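Local structure of putative beta-glucosidase (Bifidobacterium adolescentis, 5WAB) at residues A626-S631 with N635-E640; A175-Y180 with R220-Y225; P598-K603 with T645-T650; G523-V526 with D532-D535. The protein hydrolyses beta-glucosidic linkages as a family 3 glycoside hydrolase, and probably also releases terminal arabinopyranosyl units from ginsenosides. One frame throughout, in Å; residues are numbered along the deposited sequence.

Contact 1: A626-S631 with N635-E640; sequences AFAYWS and NDWHVE
W630 turns the edge of its six-membered ring onto the face of W637, with W630 CE3 3.5 Å from W637 CE2 and the ring planes at 85°. The indole of W630 also lies against the backbone at D636, whose N and CA sit over one of its faces, while a water accepts from W630 NE1 in the plane of the ring. R177 makes a cation-pi contact with W630, and R625 does so with W637. On the same face of the hairpin, A628 CB packs against V639 CG2. Beyond the other side of the ribbon, Y629 presents a face to the edge of H638 and carries H638 O near the rim of a face. Its first torsion, 57°, lays the ring alongside H638, the two side chains pointing the same way, and Y629 OH donates to E640 OE1 at 2.5 Å. That hydroxyl also accepts from H638 ND1 at 3.2 Å, the donor's partner lying in the imidazole plane, so two bonds grip one phenol oxygen. Backbone bonds pair Y629 with H638 in both directions. A second water joins F627 O, H638 O and E640 N. At the turn, S631 N donates to D636 O at 3.0 Å, and N635 and D636 both face S631. This is a two-stranded antiparallel hairpin closed by a G1 beta bulge, within the fibronectin type III-like region.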
# COMPACT_ATOMS: atom_id res chain seq x y z
N ALA A 626 16.33 -12.04 3.28
CA ALA A 626 16.09 -11.36 4.54
C ALA A 626 17.36 -10.77 5.13
O ALA A 626 17.28 -9.94 6.04
CB ALA A 626 15.46 -12.32 5.56
N PHE A 627 18.53 -11.19 4.64
CA PHE A 627 19.82 -10.74 5.15
C PHE A 627 20.68 -10.06 4.09
O PHE A 627 21.84 -9.75 4.36
CB PHE A 627 20.60 -11.91 5.75
CG PHE A 627 19.84 -12.66 6.81
CD1 PHE A 627 19.83 -12.21 8.12
CD2 PHE A 627 19.15 -13.82 6.50
CE1 PHE A 627 19.14 -12.89 9.09
CE2 PHE A 627 18.46 -14.51 7.47
CZ PHE A 627 18.45 -14.04 8.77
N ALA A 628 20.14 -9.82 2.90
CA ALA A 628 20.94 -9.37 1.76
C ALA A 628 20.63 -7.93 1.40
O ALA A 628 19.46 -7.52 1.36
CB ALA A 628 20.69 -10.27 0.54
N TYR A 629 21.67 -7.17 1.11
CA TYR A 629 21.52 -5.85 0.52
C TYR A 629 21.91 -5.91 -0.95
O TYR A 629 22.53 -6.86 -1.41
CB TYR A 629 22.37 -4.80 1.25
CG TYR A 629 23.86 -5.10 1.32
CD1 TYR A 629 24.71 -4.79 0.25
CD2 TYR A 629 24.43 -5.67 2.45
CE1 TYR A 629 26.07 -5.05 0.31
CE2 TYR A 629 25.79 -5.94 2.52
CZ TYR A 629 26.60 -5.63 1.44
OH TYR A 629 27.95 -5.88 1.51
N TRP A 630 21.53 -4.87 -1.68
CA TRP A 630 21.96 -4.75 -3.06
C TRP A 630 23.36 -4.15 -3.10
O TRP A 630 23.60 -3.08 -2.54
CB TRP A 630 20.99 -3.89 -3.87
CG TRP A 630 21.35 -3.88 -5.32
CD1 TRP A 630 22.05 -2.91 -5.98
CD2 TRP A 630 21.05 -4.89 -6.28
NE1 TRP A 630 22.20 -3.26 -7.30
CE2 TRP A 630 21.59 -4.47 -7.51
CE3 TRP A 630 20.37 -6.11 -6.22
CZ2 TRP A 630 21.47 -5.23 -8.67
CZ3 TRP A 630 20.25 -6.86 -7.36
CH2 TRP A 630 20.80 -6.42 -8.58
N SER A 631 24.28 -4.83 -3.77
CA SER A 631 25.64 -4.35 -3.93
C SER A 631 25.81 -3.83 -5.35
O SER A 631 25.68 -4.60 -6.31
CB SER A 631 26.67 -5.44 -3.64
OG SER A 631 27.98 -4.99 -3.95
N ASN A 635 26.66 -5.87 -8.49
CA ASN A 635 25.50 -5.77 -9.38
C ASN A 635 24.52 -6.90 -9.09
O ASN A 635 23.95 -7.51 -10.00
CB ASN A 635 25.94 -5.79 -10.85
CG ASN A 635 24.85 -5.33 -11.79
OD1 ASN A 635 24.01 -4.51 -11.43
ND2 ASN A 635 24.87 -5.86 -13.01
N ASP A 636 24.30 -7.18 -7.80
CA ASP A 636 23.51 -8.32 -7.38
C ASP A 636 23.30 -8.24 -5.88
O ASP A 636 23.98 -7.48 -5.18
CB ASP A 636 24.18 -9.64 -7.77
CG ASP A 636 23.22 -10.82 -7.79
OD1 ASP A 636 22.03 -10.63 -7.45
OD2 ASP A 636 23.65 -11.94 -8.16
N TRP A 637 22.34 -9.02 -5.39
CA TRP A 637 22.16 -9.15 -3.96
C TRP A 637 23.39 -9.80 -3.33
O TRP A 637 24.09 -10.59 -3.96
CB TRP A 637 20.90 -9.96 -3.66
CG TRP A 637 19.66 -9.29 -4.17
CD1 TRP A 637 18.98 -9.58 -5.32
CD2 TRP A 637 18.99 -8.17 -3.58
NE1 TRP A 637 17.91 -8.73 -5.46
CE2 TRP A 637 17.90 -7.85 -4.41
CE3 TRP A 637 19.20 -7.41 -2.42
CZ2 TRP A 637 17.01 -6.80 -4.12
CZ3 TRP A 637 18.32 -6.37 -2.13
CH2 TRP A 637 17.24 -6.08 -2.98
N HIS A 638 23.66 -9.44 -2.08
CA HIS A 638 24.85 -9.94 -1.38
C HIS A 638 24.52 -10.16 0.09
O HIS A 638 24.08 -9.23 0.77
CB HIS A 638 26.03 -8.97 -1.53
CG HIS A 638 27.29 -9.46 -0.88
ND1 HIS A 638 28.00 -8.71 0.03
CD2 HIS A 638 27.96 -10.63 -1.00
CE1 HIS A 638 29.05 -9.39 0.43
NE2 HIS A 638 29.05 -10.56 -0.17
N VAL A 639 24.74 -11.38 0.56
CA VAL A 639 24.69 -11.69 1.99
C VAL A 639 26.13 -11.68 2.49
O VAL A 639 26.96 -12.47 2.04
CB VAL A 639 24.01 -13.05 2.26
CG1 VAL A 639 24.02 -13.34 3.75
CG2 VAL A 639 22.58 -13.04 1.77
N GLU A 640 26.41 -10.75 3.40
CA GLU A 640 27.74 -10.58 3.97
C GLU A 640 27.90 -11.45 5.21
O GLU A 640 26.99 -11.56 6.03
CB GLU A 640 27.94 -9.10 4.29
CG GLU A 640 29.38 -8.64 4.41
CD GLU A 640 29.49 -7.14 4.59
OE1 GLU A 640 28.90 -6.39 3.78
OE2 GLU A 640 30.14 -6.70 5.56
O HOH W 1 24.38 -8.73 3.64
O HOH W 2 23.54 -1.82 -9.30

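Contact 2: A175-Y180 with R220-Y225; sequences ALREIY and RDEWGY
R177 reaches E222 from the helix 173-180, and its side chain shows how a long residue can join segments whose backbones stay far apart: the nearest CA atoms, those of R177 and W223, are 12.1 Å from each other. From CB, the chain places CG anti to the carbonyl carbon (chi1 -65°) and bends at chi2, after which CD and NE run on extended to the guanidinium. Along the way CG packs on the indole of W630, and the side chain touches W213 and V218 of helix 212-222. At the tip, R177 CZ lies 3.6 Å from E222 OE1. R177 NH1 donates to E222 OE1 at 3.0 Å with an N-H...O angle of 152°, the oxygen accepting through its syn lone pair, and R177 NH2 adds a weak bond to the same atom at 3.4 Å. Both nitrogens therefore converge on one carboxylate oxygen. Guanidinium and carboxylate planes are nearly coplanar, 10° apart, although the two side chains cross at about a right angle. NH1 has a further partner: a water 2.8 Å from R177 NH1 accepts from it and, in the plane of the indole, from W223 NE1 at 3.0 Å. The salt bridge thus joins helix 173-180 to helix 212-222 in the family 3 N-terminal region. With E222 exposed and the arginine buried, the ion pair probably offsets the cost of placing a positive charge under the protein surface, while the shared water lets the buried indole N-H be satisfied as well.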
# COMPACT_ATOMS: atom_id res chain seq x y z
N ALA A 175 18.76 2.10 -3.85
CA ALA A 175 17.44 2.53 -3.40
C ALA A 175 16.35 1.97 -4.30
O ALA A 175 15.29 1.56 -3.81
CB ALA A 175 17.38 4.06 -3.34
N LEU A 176 16.60 1.91 -5.61
CA LEU A 176 15.65 1.27 -6.52
C LEU A 176 15.48 -0.21 -6.18
O LEU A 176 14.35 -0.70 -6.06
CB LEU A 176 16.13 1.43 -7.97
CG LEU A 176 15.83 2.74 -8.69
CD1 LEU A 176 16.54 2.76 -10.01
CD2 LEU A 176 14.33 2.93 -8.88
N ARG A 177 16.59 -0.92 -5.99
CA ARG A 177 16.53 -2.36 -5.76
C ARG A 177 15.95 -2.71 -4.39
O ARG A 177 15.26 -3.73 -4.25
CB ARG A 177 17.92 -2.98 -5.92
CG ARG A 177 18.50 -2.88 -7.31
CD ARG A 177 17.79 -3.82 -8.24
NE ARG A 177 18.44 -3.88 -9.55
CZ ARG A 177 18.12 -4.75 -10.49
NH1 ARG A 177 17.16 -5.65 -10.27
NH2 ARG A 177 18.77 -4.74 -11.65
N GLU A 178 16.23 -1.90 -3.37
CA GLU A 178 15.83 -2.26 -2.01
C GLU A 178 14.54 -1.61 -1.56
O GLU A 178 13.86 -2.15 -0.68
CB GLU A 178 16.94 -1.92 -1.01
CG GLU A 178 18.25 -2.67 -1.22
CD GLU A 178 19.20 -2.51 -0.05
OE1 GLU A 178 18.72 -2.27 1.08
OE2 GLU A 178 20.43 -2.61 -0.26
N ILE A 179 14.17 -0.44 -2.10
CA ILE A 179 13.01 0.32 -1.64
C ILE A 179 11.86 0.24 -2.64
O ILE A 179 10.76 -0.21 -2.30
CB ILE A 179 13.37 1.78 -1.32
CG1 ILE A 179 14.53 1.86 -0.32
CG2 ILE A 179 12.14 2.53 -0.82
CD1 ILE A 179 14.26 1.21 1.03
N TYR A 180 12.08 0.69 -3.87
CA TYR A 180 10.98 0.93 -4.80
C TYR A 180 10.66 -0.27 -5.68
O TYR A 180 9.57 -0.30 -6.27
CB TYR A 180 11.30 2.16 -5.66
CG TYR A 180 11.59 3.36 -4.79
CD1 TYR A 180 10.55 4.12 -4.27
CD2 TYR A 180 12.89 3.70 -4.44
CE1 TYR A 180 10.80 5.20 -3.45
CE2 TYR A 180 13.15 4.79 -3.61
CZ TYR A 180 12.09 5.53 -3.12
OH TYR A 180 12.32 6.61 -2.30
N ARG A 220 11.11 -8.49 -16.94
CA ARG A 220 10.93 -9.76 -17.63
C ARG A 220 12.16 -10.66 -17.60
O ARG A 220 12.05 -11.83 -17.22
CB ARG A 220 10.53 -9.50 -19.09
CG ARG A 220 9.13 -8.90 -19.23
CD ARG A 220 8.88 -8.52 -20.66
NE ARG A 220 7.48 -8.26 -20.94
CZ ARG A 220 6.96 -7.05 -21.07
NH1 ARG A 220 7.75 -5.98 -20.92
NH2 ARG A 220 5.68 -6.89 -21.35
N ASP A 221 13.34 -10.14 -17.97
CA ASP A 221 14.51 -11.00 -18.06
C ASP A 221 15.02 -11.45 -16.70
O ASP A 221 15.50 -12.58 -16.57
CB ASP A 221 15.62 -10.31 -18.85
CG ASP A 221 15.28 -10.13 -20.32
OD1 ASP A 221 14.36 -10.83 -20.82
OD2 ASP A 221 15.94 -9.31 -21.00
N GLU A 222 14.91 -10.60 -15.67
CA GLU A 222 15.39 -10.95 -14.34
C GLU A 222 14.28 -11.54 -13.46
O GLU A 222 14.48 -12.58 -12.83
CB GLU A 222 15.99 -9.71 -13.65
CG GLU A 222 17.21 -9.14 -14.35
CD GLU A 222 17.76 -7.92 -13.63
OE1 GLU A 222 17.43 -7.72 -12.45
OE2 GLU A 222 18.52 -7.15 -14.26
N TRP A 223 13.12 -10.90 -13.41
CA TRP A 223 12.06 -11.33 -12.51
C TRP A 223 11.13 -12.40 -13.11
O TRP A 223 10.41 -13.06 -12.35
CB TRP A 223 11.20 -10.14 -12.07
CG TRP A 223 11.92 -9.09 -11.27
CD1 TRP A 223 13.19 -9.16 -10.77
CD2 TRP A 223 11.40 -7.82 -10.86
NE1 TRP A 223 13.49 -8.01 -10.08
CE2 TRP A 223 12.41 -7.17 -10.12
CE3 TRP A 223 10.17 -7.17 -11.04
CZ2 TRP A 223 12.23 -5.90 -9.57
CZ3 TRP A 223 10.00 -5.90 -10.49
CH2 TRP A 223 11.02 -5.28 -9.77
N GLY A 224 11.12 -12.57 -14.43
CA GLY A 224 10.23 -13.54 -15.03
C GLY A 224 8.78 -13.11 -15.14
O GLY A 224 7.88 -13.96 -15.05
N TYR A 225 8.52 -11.82 -15.32
CA TYR A 225 7.15 -11.36 -15.50
C TYR A 225 6.59 -11.90 -16.81
O TYR A 225 7.19 -11.74 -17.88
CB TYR A 225 7.10 -9.83 -15.49
CG TYR A 225 5.73 -9.25 -15.75
CD1 TYR A 225 4.66 -9.55 -14.91
CD2 TYR A 225 5.51 -8.40 -16.82
CE1 TYR A 225 3.41 -9.02 -15.14
CE2 TYR A 225 4.27 -7.86 -17.05
CZ TYR A 225 3.22 -8.18 -16.22
OH TYR A 225 1.98 -7.64 -16.45
O HOH W 3 15.41 -6.50 -8.32

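Contact 3: P598-K603 with T645-T650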
# COMPACT_ATOMS: atom_id res chain seq x y z
N PRO A 598 20.04 0.46 7.24
CA PRO A 598 19.21 0.81 8.40
C PRO A 598 19.45 -0.14 9.56
O PRO A 598 19.87 -1.29 9.38
CB PRO A 598 17.78 0.66 7.87
CG PRO A 598 17.91 0.78 6.38
CD PRO A 598 19.23 0.18 6.04
N LYS A 599 19.17 0.34 10.77
CA LYS A 599 19.42 -0.49 11.94
C LYS A 599 18.65 -1.80 11.86
O LYS A 599 19.19 -2.87 12.18
CB LYS A 599 19.07 0.25 13.23
CG LYS A 599 19.61 -0.45 14.48
CD LYS A 599 19.57 0.45 15.70
CE LYS A 599 18.16 0.53 16.27
NZ LYS A 599 18.08 1.44 17.45
N HIS A 600 17.39 -1.75 11.43
CA HIS A 600 16.66 -2.98 11.18
C HIS A 600 15.63 -2.75 10.07
O HIS A 600 15.27 -1.61 9.76
CB HIS A 600 15.98 -3.51 12.45
CG HIS A 600 15.03 -2.55 13.09
ND1 HIS A 600 14.18 -2.91 14.11
CD2 HIS A 600 14.78 -1.24 12.84
CE1 HIS A 600 13.45 -1.87 14.47
NE2 HIS A 600 13.80 -0.84 13.71
N GLU A 601 15.17 -3.85 9.48
CA GLU A 601 14.18 -3.84 8.41
C GLU A 601 13.18 -4.96 8.63
O GLU A 601 13.55 -6.05 9.07
CB GLU A 601 14.84 -3.99 7.03
CG GLU A 601 15.74 -2.83 6.63
CD GLU A 601 16.26 -2.96 5.21
OE1 GLU A 601 15.50 -3.45 4.35
OE2 GLU A 601 17.42 -2.54 4.95
N LEU A 602 11.91 -4.69 8.34
CA LEU A 602 10.87 -5.70 8.50
C LEU A 602 11.07 -6.83 7.49
O LEU A 602 11.16 -6.59 6.28
CB LEU A 602 9.49 -5.08 8.31
CG LEU A 602 8.35 -6.09 8.45
CD1 LEU A 602 8.09 -6.37 9.93
CD2 LEU A 602 7.11 -5.61 7.76
N LYS A 603 11.12 -8.07 7.99
CA LYS A 603 11.34 -9.24 7.14
C LYS A 603 10.32 -10.35 7.37
O LYS A 603 10.51 -11.47 6.87
CB LYS A 603 12.76 -9.79 7.32
CG LYS A 603 13.84 -8.86 6.78
CD LYS A 603 13.67 -8.60 5.28
CE LYS A 603 14.80 -7.73 4.75
NZ LYS A 603 14.70 -7.52 3.27
N THR A 645 21.07 -9.80 13.92
CA THR A 645 20.16 -9.89 15.05
C THR A 645 18.74 -10.01 14.53
O THR A 645 18.29 -9.17 13.74
CB THR A 645 20.29 -8.67 15.96
OG1 THR A 645 21.58 -8.66 16.59
CG2 THR A 645 19.22 -8.71 17.03
N VAL A 646 18.04 -11.06 14.94
CA VAL A 646 16.64 -11.25 14.63
C VAL A 646 15.82 -10.72 15.80
O VAL A 646 16.01 -11.16 16.94
CB VAL A 646 16.31 -12.73 14.35
CG1 VAL A 646 14.84 -12.89 14.05
CG2 VAL A 646 17.15 -13.24 13.20
N GLU A 647 14.95 -9.75 15.52
CA GLU A 647 14.11 -9.13 16.54
C GLU A 647 12.67 -9.59 16.35
O GLU A 647 12.15 -9.61 15.23
CB GLU A 647 14.18 -7.61 16.46
CG GLU A 647 15.59 -7.06 16.62
CD GLU A 647 15.69 -5.58 16.27
OE1 GLU A 647 14.79 -5.08 15.56
OE2 GLU A 647 16.68 -4.94 16.68
N VAL A 648 12.02 -9.94 17.46
CA VAL A 648 10.62 -10.37 17.45
C VAL A 648 9.85 -9.45 18.38
O VAL A 648 10.26 -9.21 19.51
CB VAL A 648 10.48 -11.84 17.90
CG1 VAL A 648 9.03 -12.28 17.83
CG2 VAL A 648 11.36 -12.74 17.04
N GLY A 649 8.74 -8.92 17.88
CA GLY A 649 7.96 -8.00 18.68
C GLY A 649 6.62 -7.71 18.05
O GLY A 649 6.15 -8.42 17.17
N THR A 650 5.99 -6.64 18.54
CA THR A 650 4.69 -6.22 18.06
C THR A 650 4.73 -4.82 17.46
O THR A 650 3.67 -4.24 17.17
CB THR A 650 3.66 -6.29 19.19
OG1 THR A 650 4.12 -5.53 20.31
CG2 THR A 650 3.49 -7.74 19.63
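H600 and E647 face each other across backbones that do not pair directly, their CA atoms 8.5 Å apart. H600 lies in the loop that leads into strand 601-610, whereas E647 belongs to strand 642-648, and strand 580-590 runs between these two in the four-stranded antiparallel sheet. E601 and K603 bond to the intervening strand from one side, T645 and E647 from the other. Two residues beyond E647 the chain turns a corner, at G649 and T650. Both touching residues send CB toward the opposite segment, and the gap is spanned by their side chains. In H600 the first torsion of 58° holds the ring in the crowded position between backbone N and carbonyl carbon, which brings ND1 round to the glutamate. E647 comes from its strand with an extended chain beyond CG, crossing the histidine at about a right angle. H600 ND1 donates to E647 OE1 at 2.7 Å with an N-H...O angle of 150°, and the acceptor uses its syn lone pair. The oxygen stands at the edge of the imidazole, tilted somewhat out of its plane, and the carboxylate is turned 75° against the ring. Y587 of the intervening strand 580-590 stacks with the imidazole, which helps to fix its rotation. The other ring nitrogen, NE2, is hydrogen-bonded to D532 OD2. With a carboxylate at each nitrogen, the buried imidazole would probably be stabilised in its doubly protonated, positively charged form, so that one side chain could link two acidic groups in the fibronectin type III-like and C-terminal regions.

Contact 4: G523-V526 with D532-D535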
# COMPACT_ATOMS: atom_id res chain seq x y z
N GLY A 523 18.42 7.96 -0.14
CA GLY A 523 18.84 6.60 -0.46
C GLY A 523 17.88 5.57 0.08
O GLY A 523 16.66 5.71 -0.05
N VAL A 524 18.41 4.54 0.74
CA VAL A 524 17.52 3.51 1.29
C VAL A 524 16.91 3.93 2.62
O VAL A 524 16.05 3.21 3.14
CB VAL A 524 18.22 2.15 1.46
CG1 VAL A 524 18.67 1.61 0.09
CG2 VAL A 524 19.40 2.26 2.42
N PHE A 525 17.31 5.07 3.17
CA PHE A 525 16.85 5.49 4.50
C PHE A 525 15.54 6.27 4.36
O PHE A 525 15.48 7.50 4.44
CB PHE A 525 17.93 6.29 5.22
CG PHE A 525 19.15 5.48 5.53
CD1 PHE A 525 19.20 4.69 6.67
CD2 PHE A 525 20.25 5.48 4.68
CE1 PHE A 525 20.32 3.93 6.96
CE2 PHE A 525 21.37 4.73 4.97
CZ PHE A 525 21.41 3.95 6.10
N VAL A 526 14.47 5.51 4.16
CA VAL A 526 13.12 6.04 3.96
C VAL A 526 12.28 5.66 5.17
O VAL A 526 12.29 4.49 5.59
CB VAL A 526 12.50 5.51 2.66
CG1 VAL A 526 11.07 5.99 2.52
CG2 VAL A 526 13.34 5.94 1.47
N ASP A 532 14.85 4.86 12.90
CA ASP A 532 15.37 3.86 13.82
C ASP A 532 16.89 3.76 13.77
O ASP A 532 17.50 3.21 14.69
CB ASP A 532 14.74 2.50 13.53
CG ASP A 532 13.21 2.52 13.67
OD1 ASP A 532 12.66 3.55 14.12
OD2 ASP A 532 12.57 1.51 13.32
N THR A 533 17.52 4.28 12.72
CA THR A 533 18.97 4.22 12.59
C THR A 533 19.66 5.39 13.27
O THR A 533 20.76 5.22 13.82
CB THR A 533 19.35 4.17 11.12
OG1 THR A 533 18.64 3.10 10.48
CG2 THR A 533 20.85 3.95 10.95
N TYR A 534 19.05 6.58 13.24
CA TYR A 534 19.67 7.78 13.79
C TYR A 534 19.00 8.24 15.08
O TYR A 534 19.16 9.40 15.48
CB TYR A 534 19.65 8.89 12.74
CG TYR A 534 20.51 8.55 11.56
CD1 TYR A 534 20.01 7.81 10.50
CD2 TYR A 534 21.85 8.94 11.51
CE1 TYR A 534 20.81 7.47 9.43
CE2 TYR A 534 22.65 8.61 10.44
CZ TYR A 534 22.12 7.88 9.40
OH TYR A 534 22.91 7.54 8.32
N ASP A 535 18.28 7.34 15.75
CA ASP A 535 17.75 7.56 17.10
C ASP A 535 16.90 8.83 17.17
O ASP A 535 17.11 9.70 18.01
CB ASP A 535 18.89 7.61 18.13
CG ASP A 535 18.39 7.45 19.54
OD1 ASP A 535 17.29 6.88 19.70
OD2 ASP A 535 19.07 7.91 20.48
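F525 receives Y534 over one face and T533 at its edge. The tyrosine points its own edge at the phenylalanine, Y534 CE1 standing 4.2 Å from F525 CD1, with ring planes at 72° and centroids 5.9 Å apart: an edge-to-face pair. T533 approaches in a different way, crossing the phenylalanine side chain at about a right angle. Its OG1 and CG2 both come to 4.0 Å from F525 CE1, with OG1 near the ring plane. These are van der Waals contacts; the hydroxyl of T533 has its polar partners elsewhere, in R529 O and K599 N. F525 is the centre of an inverse gamma turn, marked by a weak bond from V526 N to V524 O, and the short helix 528-531 carries the chain from this turn to T533 and Y534. Within the turn V524 CG2 lies over the rim of a face of the F525 ring. In F525 CG stands anti to the carbonyl carbon (chi1 -65°), which leaves it beside the backbone N, with CE1 reaching T533. Further out, P598 touches both F525 and T533, and A596 also meets the phenylalanine. Y534 meets the ring of Y530 in the helix, while D532 forms a salt bridge with R653.

How the contacts relate
From the N terminus, contact 2 comes first, closing a loop of 39 residues between helices 173-180 and 212-222 in the family 3 N-terminal region. Contact 4 follows in series, joining the loops that flank helix 528-531 in the family 3 C-terminal region. Contact 3 then closes a 41-residue excursion of the fibronectin type III-like region, and contact 1, a hairpin, is nested inside it; no two contacts cross. In space the regions meet: W630 N of contact 1 probably bonds to E178 OE2 of contact 2, I179 of contact 2 packs on V524 of contact 4, and K599 CE of contact 3 packs on D532 O of contact 4.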